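Local coordinates for probable protein phosphatase 2C 50 (Oryza sativa subsp. japonica, PDB 5ZCG) that probably removes phosphate from phosphoserine and phosphothreonine residues of proteins, as a magnesium-binding serine/threonine phosphatase of the PP2C family, at residues A296-Y299 with L300-L303; V114-V118 with S119-T123; D253-S256 with N257-C261. The protein carries 5 engineered substitutions. All coordinates share one frame; numbering follows the deposited sequence.

Contact 1: A296-Y299 with L300-L303; sequences AADY and LMRL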
loop_
_atom_site.group_PDB
_atom_site.type_symbol
_atom_site.label_atom_id
_atom_site.label_comp_id
_atom_site.label_asym_id
_atom_site.label_seq_id
_atom_site.Cartn_x
_atom_site.Cartn_y
_atom_site.Cartn_z
ATOM N N ALA A 296 19.221 -12.848 -14.098
ATOM C CA ALA A 296 18.992 -11.417 -14.290
ATOM C C ALA A 296 18.280 -10.804 -13.087
ATOM O O ALA A 296 18.667 -9.733 -12.596
ATOM C CB ALA A 296 18.187 -11.182 -15.569
ATOM N N ALA A 297 17.241 -11.478 -12.590
ATOM C CA ALA A 297 16.505 -10.960 -11.439
ATOM C C ALA A 297 17.372 -10.953 -10.184
ATOM O O ALA A 297 17.328 -10.000 -9.396
ATOM C CB ALA A 297 15.233 -11.781 -11.220
ATOM N N ASP A 298 18.173 -12.004 -9.988
ATOM C CA ASP A 298 19.090 -12.052 -8.853
ATOM C C ASP A 298 20.111 -10.926 -8.925
ATOM O O ASP A 298 20.434 -10.303 -7.907
ATOM C CB ASP A 298 19.798 -13.407 -8.807
ATOM C CG ASP A 298 18.977 -14.473 -8.108
ATOM O OD1 ASP A 298 18.354 -14.165 -7.069
ATOM O OD2 ASP A 298 18.960 -15.622 -8.597
ATOM N N TYR A 299 20.641 -10.661 -10.120
ATOM C CA TYR A 299 21.596 -9.572 -10.281
ATOM C C TYR A 299 20.958 -8.224 -9.968
ATOM O O TYR A 299 21.579 -7.381 -9.317
ATOM C CB TYR A 299 22.169 -9.588 -11.697
ATOM C CG TYR A 299 23.496 -8.878 -11.845
ATOM C CD1 TYR A 299 23.560 -7.495 -11.906
ATOM C CD2 TYR A 299 24.685 -9.595 -11.934
ATOM C CE1 TYR A 299 24.763 -6.841 -12.047
ATOM C CE2 TYR A 299 25.898 -8.949 -12.076
ATOM C CZ TYR A 299 25.929 -7.569 -12.129
ATOM O OH TYR A 299 27.125 -6.907 -12.267
ATOM N N LEU A 300 19.721 -7.996 -10.425
ATOM C CA LEU A 300 19.062 -6.720 -10.131
ATOM C C LEU A 300 18.812 -6.570 -8.631
ATOM O O LEU A 300 19.033 -5.496 -8.057
ATOM C CB LEU A 300 17.751 -6.603 -10.911
ATOM C CG LEU A 300 17.926 -6.180 -12.377
ATOM C CD1 LEU A 300 16.610 -6.252 -13.143
ATOM C CD2 LEU A 300 18.552 -4.791 -12.503
ATOM N N MET A 301 18.344 -7.640 -7.980
ATOM C CA MET A 301 18.182 -7.640 -6.523
ATOM C C MET A 301 19.475 -7.284 -5.806
ATOM O O MET A 301 19.515 -6.344 -4.995
ATOM C CB MET A 301 17.676 -9.015 -6.064
ATOM C CG MET A 301 17.602 -9.214 -4.552
ATOM S SD MET A 301 16.550 -10.602 -4.073
ATOM C CE MET A 301 17.765 -11.741 -3.400
ATOM N N ARG A 302 20.540 -8.018 -6.109
ATOM C CA ARG A 302 21.813 -7.787 -5.443
ATOM C C ARG A 302 22.364 -6.400 -5.751
ATOM O O ARG A 302 22.976 -5.769 -4.879
ATOM C CB ARG A 302 22.819 -8.875 -5.836
ATOM C CG ARG A 302 22.759 -10.109 -4.947
ATOM C CD ARG A 302 22.862 -11.397 -5.748
ATOM N NE ARG A 302 23.719 -11.260 -6.923
ATOM C CZ ARG A 302 23.855 -12.195 -7.861
ATOM N NH1 ARG A 302 23.193 -13.340 -7.761
ATOM N NH2 ARG A 302 24.657 -11.988 -8.898
ATOM N N LEU A 303 22.133 -5.902 -6.967
ATOM C CA LEU A 303 22.528 -4.545 -7.322
ATOM C C LEU A 303 21.833 -3.527 -6.433
ATOM O O LEU A 303 22.478 -2.628 -5.878
ATOM C CB LEU A 303 22.182 -4.276 -8.789
ATOM C CG LEU A 303 22.414 -2.858 -9.307
ATOM C CD1 LEU A 303 23.835 -2.392 -8.969
ATOM C CD2 LEU A 303 22.153 -2.788 -10.801
#

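Contact 2: V114-V118 with S119-T123; sequences VDDEV and SGRVT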
loop_
_atom_site.group_PDB
_atom_site.type_symbol
_atom_site.label_atom_id
_atom_site.label_comp_id
_atom_site.label_asym_id
_atom_site.label_seq_id
_atom_site.Cartn_x
_atom_site.Cartn_y
_atom_site.Cartn_z
ATOM N N VAL A 114 -10.921 -6.979 -5.435
ATOM C CA VAL A 114 -9.934 -7.403 -4.444
ATOM C C VAL A 114 -9.897 -6.419 -3.276
ATOM O O VAL A 114 -9.845 -6.825 -2.107
ATOM C CB VAL A 114 -8.549 -7.573 -5.096
ATOM C CG1 VAL A 114 -7.477 -7.763 -4.029
ATOM C CG2 VAL A 114 -8.569 -8.757 -6.050
ATOM N N ASP A 115 -9.955 -5.116 -3.567
ATOM C CA ASP A 115 -9.983 -4.121 -2.495
ATOM C C ASP A 115 -11.190 -4.326 -1.583
ATOM O O ASP A 115 -11.066 -4.305 -0.353
ATOM C CB ASP A 115 -9.986 -2.712 -3.094
ATOM C CG ASP A 115 -9.829 -1.620 -2.041
ATOM O OD1 ASP A 115 -8.708 -1.452 -1.505
ATOM O OD2 ASP A 115 -10.825 -0.921 -1.749
ATOM N N ASP A 116 -12.369 -4.549 -2.179
ATOM C CA ASP A 116 -13.589 -4.760 -1.401
ATOM C C ASP A 116 -13.498 -6.025 -0.559
ATOM O O ASP A 116 -14.032 -6.079 0.555
ATOM C CB ASP A 116 -14.801 -4.839 -2.333
ATOM C CG ASP A 116 -15.240 -3.481 -2.847
ATOM O OD1 ASP A 116 -14.924 -2.459 -2.199
ATOM O OD2 ASP A 116 -15.911 -3.437 -3.900
ATOM N N GLU A 117 -12.839 -7.062 -1.083
ATOM C CA GLU A 117 -12.630 -8.267 -0.290
ATOM C C GLU A 117 -11.705 -7.986 0.885
ATOM O O GLU A 117 -11.938 -8.473 1.999
ATOM C CB GLU A 117 -12.066 -9.383 -1.165
ATOM C CG GLU A 117 -13.059 -9.930 -2.175
ATOM C CD GLU A 117 -12.467 -11.035 -3.035
ATOM O OE1 GLU A 117 -13.183 -11.538 -3.927
ATOM O OE2 GLU A 117 -11.286 -11.396 -2.820
ATOM N N VAL A 118 -10.650 -7.200 0.655
ATOM C CA VAL A 118 -9.708 -6.885 1.724
ATOM C C VAL A 118 -10.406 -6.109 2.831
ATOM O O VAL A 118 -10.249 -6.416 4.018
ATOM C CB VAL A 118 -8.496 -6.113 1.165
ATOM C CG1 VAL A 118 -7.781 -5.375 2.277
ATOM C CG2 VAL A 118 -7.553 -7.063 0.457
ATOM N N SER A 119 -11.223 -5.122 2.460
ATOM C CA SER A 119 -11.884 -4.265 3.441
ATOM C C SER A 119 -13.166 -4.867 4.001
ATOM O O SER A 119 -13.822 -4.219 4.824
ATOM C CB SER A 119 -12.192 -2.898 2.829
ATOM O OG SER A 119 -13.032 -3.017 1.694
ATOM N N GLY A 120 -13.541 -6.074 3.581
ATOM C CA GLY A 120 -14.746 -6.687 4.104
ATOM C C GLY A 120 -16.047 -6.110 3.586
ATOM O O GLY A 120 -17.098 -6.350 4.186
ATOM N N ARG A 121 -16.009 -5.347 2.492
ATOM C CA ARG A 121 -17.232 -4.809 1.908
ATOM C C ARG A 121 -18.032 -5.857 1.141
ATOM O O ARG A 121 -19.246 -5.694 0.987
ATOM C CB ARG A 121 -16.909 -3.633 0.983
ATOM C CG ARG A 121 -16.132 -2.504 1.643
ATOM C CD ARG A 121 -16.882 -1.889 2.823
ATOM N NE ARG A 121 -15.967 -1.382 3.845
ATOM C CZ ARG A 121 -16.023 -1.700 5.136
ATOM N NH1 ARG A 121 -16.959 -2.530 5.584
ATOM N NH2 ARG A 121 -15.142 -1.186 5.985
ATOM N N VAL A 122 -17.381 -6.911 0.646
ATOM C CA VAL A 122 -18.050 -8.019 -0.021
ATOM C C VAL A 122 -17.540 -9.319 0.583
ATOM O O VAL A 122 -16.485 -9.368 1.222
ATOM C CB VAL A 122 -17.835 -8.022 -1.552
ATOM C CG1 VAL A 122 -18.407 -6.764 -2.186
ATOM C CG2 VAL A 122 -16.357 -8.179 -1.883
ATOM N N THR A 123 -18.304 -10.385 0.366
ATOM C CA THR A 123 -17.924 -11.702 0.851
ATOM C C THR A 123 -16.946 -12.360 -0.117
ATOM O O THR A 123 -16.981 -12.123 -1.328
ATOM C CB THR A 123 -19.158 -12.587 1.031
ATOM O OG1 THR A 123 -19.970 -12.509 -0.143
ATOM C CG2 THR A 123 -19.976 -12.124 2.229
HETATM O O HOH W 1 -13.168 -1.398 -0.274
HETATM O O HOH W 2 -15.948 -11.365 -3.800
#

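Contact 3: D253-S256 with N257-C261; sequences DVVS and NEEAC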
loop_
_atom_site.group_PDB
_atom_site.type_symbol
_atom_site.label_atom_id
_atom_site.label_comp_id
_atom_site.label_asym_id
_atom_site.label_seq_id
_atom_site.Cartn_x
_atom_site.Cartn_y
_atom_site.Cartn_z
ATOM N N ASP A 253 13.928 2.772 -6.315
ATOM C CA ASP A 253 14.417 3.885 -5.504
ATOM C C ASP A 253 15.898 4.155 -5.758
ATOM O O ASP A 253 16.334 5.309 -5.677
ATOM C CB ASP A 253 14.161 3.615 -4.021
ATOM C CG ASP A 253 12.719 3.905 -3.614
ATOM O OD1 ASP A 253 12.030 4.663 -4.334
ATOM O OD2 ASP A 253 12.269 3.371 -2.578
ATOM N N VAL A 254 16.676 3.125 -6.085
ATOM C CA VAL A 254 18.120 3.268 -6.247
ATOM C C VAL A 254 18.614 2.906 -7.641
ATOM O O VAL A 254 19.794 3.138 -7.934
ATOM C CB VAL A 254 18.887 2.436 -5.197
ATOM C CG1 VAL A 254 18.541 2.911 -3.784
ATOM C CG2 VAL A 254 18.586 0.947 -5.378
ATOM N N VAL A 255 17.779 2.339 -8.509
ATOM C CA VAL A 255 18.198 1.956 -9.852
ATOM C C VAL A 255 17.251 2.596 -10.856
ATOM O O VAL A 255 16.027 2.541 -10.685
ATOM C CB VAL A 255 18.238 0.426 -10.031
ATOM C CG1 VAL A 255 18.701 0.063 -11.432
ATOM C CG2 VAL A 255 19.161 -0.207 -8.991
ATOM N N SER A 256 17.811 3.207 -11.896
ATOM C CA SER A 256 16.989 3.833 -12.920
ATOM C C SER A 256 16.419 2.785 -13.881
ATOM O O SER A 256 16.856 1.629 -13.923
ATOM C CB SER A 256 17.805 4.867 -13.693
ATOM O OG SER A 256 18.841 4.235 -14.424
ATOM N N ASN A 257 15.421 3.209 -14.664
ATOM C CA ASN A 257 14.861 2.345 -15.703
ATOM C C ASN A 257 15.938 1.896 -16.687
ATOM O O ASN A 257 15.983 0.726 -17.089
ATOM C CB ASN A 257 13.743 3.081 -16.444
ATOM C CG ASN A 257 12.558 3.404 -15.556
ATOM O OD1 ASN A 257 12.446 2.898 -14.437
ATOM N ND2 ASN A 257 11.663 4.251 -16.051
ATOM N N GLU A 258 16.826 2.818 -17.066
ATOM C CA GLU A 258 17.863 2.538 -18.053
ATOM C C GLU A 258 18.844 1.487 -17.543
ATOM O O GLU A 258 19.165 0.520 -18.251
ATOM C CB GLU A 258 18.602 3.836 -18.400
ATOM C CG GLU A 258 17.735 4.958 -18.997
ATOM C CD GLU A 258 16.691 5.540 -18.037
ATOM O OE1 GLU A 258 16.734 5.244 -16.822
ATOM O OE2 GLU A 258 15.808 6.288 -18.510
ATOM N N GLU A 259 19.325 1.654 -16.308
ATOM C CA GLU A 259 20.277 0.698 -15.754
ATOM C C GLU A 259 19.633 -0.667 -15.565
ATOM O O GLU A 259 20.263 -1.696 -15.833
ATOM C CB GLU A 259 20.841 1.211 -14.429
ATOM C CG GLU A 259 21.954 0.331 -13.865
ATOM C CD GLU A 259 22.728 0.993 -12.736
ATOM O OE1 GLU A 259 22.127 1.774 -11.966
ATOM O OE2 GLU A 259 23.942 0.726 -12.619
ATOM N N ALA A 260 18.378 -0.693 -15.104
ATOM C CA ALA A 260 17.680 -1.961 -14.925
ATOM C C ALA A 260 17.531 -2.699 -16.249
ATOM O O ALA A 260 17.785 -3.908 -16.324
ATOM C CB ALA A 260 16.315 -1.723 -14.279
ATOM N N CYS A 261 17.133 -1.986 -17.308
ATOM C CA CYS A 261 16.975 -2.630 -18.610
ATOM C C CYS A 261 18.303 -3.168 -19.128
ATOM O O CYS A 261 18.390 -4.320 -19.581
ATOM C CB CYS A 261 16.365 -1.645 -19.606
ATOM S SG CYS A 261 14.600 -1.385 -19.360
#

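Contact 1: A296-Y299 with L300-L303
Arg302 folds back over Asp298 and Tyr299 on one turn of the alpha-helix 291-306, which packs on a beta sheet of the PP2C fold. Four successive i to i+4 bonds satisfy the amides of 300-303 and the carbonyls of 296-299: Leu300 N gives its proton to Ala296 O, Met301 N to Ala297 O, Arg302 N to Asp298 O and, in the shortest of the four at 2.8 Å, Leu303 N to Tyr299 O. The middle two are nearly straight at hydrogen, 170° and 171°.

The carboxylate of Asp298 finds its polar partner one turn earlier, where OD2 is hydrogen-bonded to Gln294 NE2. Arg302 NH1 remains 4.9 Å from Asp298 OD2, so the opposite charges attract at most at a distance. Bends at the second and third torsions carry the arginine chain back along the preceding turn and place one guanidinium face over the backbone between Asp298 and Tyr299. Toward the sheet, Ala296, Ala297 and Leu300 pack on Val317 of strand 313-319, and Met301 on Ala7 and Thr9 of strand 3-9. Tyr299 packs on Val263 and Gln267 of helix 257-274, with Leu300 also on Val263.

Beside the guanidinium, the tyrosine ring is inclined by 56° to its plane, and the two side chains cross at roughly a right angle. Arg302 NH2 comes within 3.9 Å of Tyr299 CD2, while Arg302 CD lies 3.4 Å from the already bonded Asp298 O.

Contact 2: V114-V118 with S119-T123
Asp116 meets Arg121 and Val122 where helix 99-118 ends in a Schellman motif, with Gly120 at a positive phi of 74°. Its backbone oxygen takes the main bond of the turn: Arg121 N donates to Asp116 O at 2.9 Å, in the carbonyl plane. Val122 N adds a weak bond to the same oxygen, and Gly120 N a weak one to Glu117 O.

Along the Asp116 side chain, CB packs 3.7 Å from CG2 of Val122. CG lies 4.2 Å from Arg121 CB. At the tip, OD1 sits over the start of the Arg121 chain, 3.9 Å from Arg121 CB, and accepts a bond of 2.8 Å from a water. That arginine then bends off, leaving no salt bridge with Asp116. The same water also donates to Asp115 OD2 and takes the hydroxyl proton of Ser119 OG at 2.6 Å, so three side chains share it. A chi1 of 59° holds Ser119 OG back toward the last helical turn, where this water is reached. OD1 of Asp116 has a further, weak bond from Gln112.

Glu117 CG also touches Val122 CG2, at 3.7 Å, while its carboxylate forms a salt bridge with Arg75 and a hydrogen bond with Tyr71. Asp115, paired with Lys223 and Gly218, ties the helix end to strand 217-218, and Val114, Val118 and Glu117 tie it to helix 67-91.

Contact 3: D253-S256 with N257-C261
Ser256 and Glu259 make the defining polar contact: Glu259 N donates to Ser256 OG at 3.2 Å, nearly straight at hydrogen (168°). A chi1 of 66°, with OG between the backbone N and the carbonyl carbon, turns the hydroxyl oxygen toward this amide of the first turn. The main chain continues the pattern, Ala260 N giving its proton to Ser256 O at 3.0 Å, so one serine satisfies two amides with two different oxygens. Asn257 OD1 accepts a further hydrogen bond, from Arg165.

Among charged groups, Glu258 bends at chi2 (66°) and brings OE1 within 3.3 Å of Ser256 OG. Its carboxylate, near the N-terminal end of the helix, probably interacts favourably with the partial positive charge there. Glu259 OE1 reaches Lys307 in a long, weak ion pair.

Apolar packing comes from Val255, whose CG1 lies 4.1 Å from Ala260 CB and 3.9 Å from Glu259 CB. Ala260 also rests on Trp252 of helix 249-252.

Ser256 as N-cap of helix 257-274, with the residue before it touching the fourth residue of the helix, Val255 on Ala260, gives an N-cap joined to a hydrophobic staple.

From the N terminus, contact 2 first turns the chain out of helix 99-118 toward strand 124-125. Contact 3 follows, carrying the loop after helix 249-252 into helix 257-274, and contact 1 lies within helix 291-306, closing no loop. All are in series, neither nested nor crossed. Contacts 1 and 3 touch where the two consecutive helices pack: Leu300 CD2 is 3.8 Å from Ala260 CA, and Leu303 CG 4.2 Å from Val255 CG2. Together they pack on part of the five-stranded sheet, contact 1 on strands 3-9 and 313-319, contact 3 on 165-170 and 173-176. Contact 2 lies across the chain's centre, its nearest atoms about 22 Å from contact 3, as in the layered PP2C sandwich.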